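Local coordinates for protein cellulase (Bacillus sp. BG-CS10, PDB 5E0C) that probably hydrolyses internal beta-1,4-glucosidic bonds of cellulose, as a family 5 glycoside hydrolase carrying additional carbohydrate-binding domains, at residues Q359-H364 with D391-K396. Numbering follows the deposited sequence.
Sequences QDIQLH and DVLTMK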
ATOM      1  N   GLN A 359     -16.487  18.926  23.252  1.00 28.01           N
ATOM      2  CA  GLN A 359     -15.386  18.005  22.965  1.00 29.22           C
ATOM      3  C   GLN A 359     -14.305  18.631  22.105  1.00 29.02           C
ATOM      4  O   GLN A 359     -14.580  19.134  21.016  1.00 31.53           O
ATOM      5  CB  GLN A 359     -15.900  16.741  22.272  1.00 30.70           C
ATOM      6  CG  GLN A 359     -16.666  15.778  23.170  1.00 35.02           C
ATOM      7  CD  GLN A 359     -16.150  14.351  23.059  1.00 36.60           C
ATOM      8  OE1 GLN A 359     -15.024  14.109  22.607  1.00 35.56           O
ATOM      9  NE2 GLN A 359     -16.982  13.397  23.455  1.00 36.77           N
ATOM     10  N   ASP A 360     -13.071  18.577  22.591  1.00 28.40           N
ATOM     11  CA  ASP A 360     -11.926  19.107  21.864  1.00 27.90           C
ATOM     12  C   ASP A 360     -11.346  18.080  20.907  1.00 28.13           C
ATOM     13  O   ASP A 360     -11.395  16.874  21.163  1.00 27.13           O
ATOM     14  CB  ASP A 360     -10.844  19.570  22.838  1.00 29.58           C
ATOM     15  CG  ASP A 360     -11.190  20.879  23.512  1.00 33.28           C
ATOM     16  OD1 ASP A 360     -12.298  21.395  23.261  1.00 32.00           O
ATOM     17  OD2 ASP A 360     -10.367  21.372  24.320  1.00 35.72           O
ATOM     18  N   ILE A 361     -10.797  18.574  19.802  1.00 27.21           N
ATOM     19  CA  ILE A 361     -10.159  17.750  18.783  1.00 28.69           C
ATOM     20  C   ILE A 361      -8.943  18.466  18.259  1.00 27.98           C
ATOM     21  O   ILE A 361      -9.028  19.616  17.846  1.00 26.10           O
ATOM     22  CB  ILE A 361     -11.074  17.451  17.581  1.00 26.50           C
ATOM     23  CG1 ILE A 361     -12.396  16.843  18.031  1.00 24.44           C
ATOM     24  CG2 ILE A 361     -10.363  16.534  16.589  1.00 24.51           C
ATOM     25  CD1 ILE A 361     -13.508  17.122  17.073  1.00 26.39           C
ATOM     26  N   GLN A 362      -7.813  17.776  18.261  1.00 28.84           N
ATOM     27  CA  GLN A 362      -6.571  18.371  17.804  1.00 27.89           C
ATOM     28  C   GLN A 362      -6.455  18.242  16.296  1.00 26.75           C
ATOM     29  O   GLN A 362      -6.422  17.130  15.769  1.00 26.06           O
ATOM     30  CB  GLN A 362      -5.380  17.707  18.501  1.00 29.35           C
ATOM     31  CG  GLN A 362      -4.018  18.163  18.000  1.00 28.26           C
ATOM     32  CD  GLN A 362      -3.729  19.591  18.380  1.00 31.08           C
ATOM     33  OE1 GLN A 362      -3.815  19.959  19.554  1.00 32.63           O
ATOM     34  NE2 GLN A 362      -3.414  20.421  17.385  1.00 31.48           N
ATOM     35  N   LEU A 363      -6.398  19.377  15.604  1.00 26.08           N
ATOM     36  CA  LEU A 363      -6.178  19.377  14.161  1.00 24.32           C
ATOM     37  C   LEU A 363      -4.698  19.443  13.821  1.00 26.06           C
ATOM     38  O   LEU A 363      -3.875  19.825  14.648  1.00 26.88           O
ATOM     39  CB  LEU A 363      -6.894  20.553  13.500  1.00 23.23           C
ATOM     40  CG  LEU A 363      -8.392  20.682  13.730  1.00 24.23           C
ATOM     41  CD1 LEU A 363      -8.935  21.887  12.976  1.00 22.19           C
ATOM     42  CD2 LEU A 363      -9.136  19.388  13.359  1.00 22.48           C
ATOM     43  N   HIS A 364      -4.372  19.062  12.594  1.00 26.32           N
ATOM     44  CA  HIS A 364      -3.035  19.227  12.052  1.00 25.67           C
ATOM     45  C   HIS A 364      -3.163  20.013  10.775  1.00 24.80           C
ATOM     46  O   HIS A 364      -3.358  19.437   9.700  1.00 24.26           O
ATOM     47  CB  HIS A 364      -2.365  17.883  11.771  1.00 26.00           C
ATOM     48  CG  HIS A 364      -2.223  17.019  12.986  1.00 26.55           C
ATOM     49  ND1 HIS A 364      -1.801  17.505  14.193  1.00 29.73           N
ATOM     50  CD2 HIS A 364      -2.452  15.696  13.155  1.00 26.26           C
ATOM     51  CE1 HIS A 364      -1.773  16.514  15.078  1.00 30.15           C
ATOM     52  NE2 HIS A 364      -2.164  15.414  14.471  1.00 27.63           N
ATOM     53  N   ASP A 391      -5.332  25.578  16.511  1.00 29.03           N
ATOM     54  CA  ASP A 391      -5.652  24.380  15.747  1.00 27.77           C
ATOM     55  C   ASP A 391      -6.420  23.374  16.581  1.00 26.09           C
ATOM     56  O   ASP A 391      -6.431  22.189  16.271  1.00 27.84           O
ATOM     57  CB  ASP A 391      -4.387  23.730  15.168  1.00 26.66           C
ATOM     58  CG  ASP A 391      -3.357  23.376  16.221  1.00 28.68           C
ATOM     59  OD1 ASP A 391      -3.647  23.458  17.433  1.00 29.91           O
ATOM     60  OD2 ASP A 391      -2.242  22.988  15.822  1.00 29.55           O
ATOM     61  N   VAL A 392      -7.046  23.842  17.651  1.00 26.14           N
ATOM     62  CA  VAL A 392      -7.913  22.985  18.439  1.00 27.01           C
ATOM     63  C   VAL A 392      -9.366  23.287  18.101  1.00 27.36           C
ATOM     64  O   VAL A 392      -9.841  24.403  18.325  1.00 29.58           O
ATOM     65  CB  VAL A 392      -7.686  23.167  19.956  1.00 29.53           C
ATOM     66  CG1 VAL A 392      -8.679  22.325  20.768  1.00 26.68           C
ATOM     67  CG2 VAL A 392      -6.272  22.792  20.323  1.00 28.25           C
ATOM     68  N   LEU A 393     -10.059  22.289  17.559  1.00 25.44           N
ATOM     69  CA  LEU A 393     -11.472  22.396  17.207  1.00 24.94           C
ATOM     70  C   LEU A 393     -12.356  21.938  18.362  1.00 26.10           C
ATOM     71  O   LEU A 393     -12.092  20.923  18.978  1.00 26.67           O
ATOM     72  CB  LEU A 393     -11.774  21.565  15.954  1.00 24.75           C
ATOM     73  CG  LEU A 393     -13.260  21.335  15.647  1.00 25.37           C
ATOM     74  CD1 LEU A 393     -13.940  22.644  15.259  1.00 22.33           C
ATOM     75  CD2 LEU A 393     -13.433  20.288  14.548  1.00 22.37           C
ATOM     76  N   THR A 394     -13.408  22.681  18.670  1.00 26.01           N
ATOM     77  CA  THR A 394     -14.305  22.241  19.722  1.00 25.35           C
ATOM     78  C   THR A 394     -15.705  22.057  19.174  1.00 25.73           C
ATOM     79  O   THR A 394     -16.280  22.991  18.618  1.00 25.05           O
ATOM     80  CB  THR A 394     -14.353  23.237  20.907  1.00 26.89           C
ATOM     81  OG1 THR A 394     -13.040  23.406  21.463  1.00 26.08           O
ATOM     82  CG2 THR A 394     -15.282  22.716  21.987  1.00 26.21           C
ATOM     83  N   MET A 395     -16.253  20.855  19.336  1.00 25.21           N
ATOM     84  CA  MET A 395     -17.673  20.620  19.067  1.00 23.75           C
ATOM     85  C   MET A 395     -18.488  20.955  20.313  1.00 27.34           C
ATOM     86  O   MET A 395     -18.208  20.447  21.412  1.00 27.84           O
ATOM     87  CB  MET A 395     -17.934  19.169  18.640  1.00 21.82           C
ATOM     88  CG  MET A 395     -17.339  18.780  17.295  1.00 19.49           C
ATOM     89  SD  MET A 395     -17.822  19.853  15.915  1.00 25.05           S
ATOM     90  CE  MET A 395     -19.612  19.737  16.015  1.00 16.85           C
ATOM     91  N   LYS A 396     -19.496  21.803  20.133  1.00 25.11           N
ATOM     92  CA  LYS A 396     -20.341  22.235  21.233  1.00 25.50           C
ATOM     93  C   LYS A 396     -21.335  21.152  21.607  1.00 25.80           C
ATOM     94  O   LYS A 396     -21.829  20.429  20.742  1.00 25.56           O
ATOM     95  CB  LYS A 396     -21.072  23.532  20.872  1.00 24.91           C
ATOM     96  CG  LYS A 396     -20.128  24.694  20.517  1.00 27.25           C
ATOM     97  CD  LYS A 396     -19.260  25.130  21.694  1.00 27.41           C
ATOM     98  CE  LYS A 396     -20.100  25.647  22.850  1.00 30.45           C
ATOM     99  NZ  LYS A 396     -19.267  26.097  23.989  1.00 35.33           N
TER
HETATM  100  O   HOH W   1      -0.336  20.178  15.010  1.00 33.76           O
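Thr394 OG1 donates to Asp360 OD1 over 2.8 Å, meeting the oxygen from above the carboxylate plane; the two short polar side chains lie side by side across a non-hydrogen-bonded pair. At the other end Gln362 NE2 gives one bond to Asp391 OD1 (3.0 Å) and another to Leu363 O of its own strand (2.8 Å). Its chain leaves with CG anti to the backbone N (chi1 175°) and bends at chi2, which turns NE2 toward Leu363 O and Asp391. The amide stands nearly perpendicular to the Asp391 carboxylate (84°), and OD1 is met from above the carboxylate plane. Two acceptors thus fix the rotation of the amide. Along the ladder, paired backbone bonds join Gln359 with Met395 and Ile361 with Leu393, and Leu363 N bonds to Asp391 O. Val392 lies between the polar pairs, CG1 against Asp360 CG (4.0 Å). On the other face, apolar side chains suit the buried interior: Ile361 CD1 touches Leu393 CD2 (4.1 Å) and Met395 CG, Leu363 CD1 packs on Leu393 CB (4.1 Å), and Phe427 of strand 425-432 meets both leucines and Ile361. This amphipathic antiparallel pair forms the centre of a four-stranded sheet facing a second sheet, consistent with the Ig-like beta-sandwich of an X2 domain.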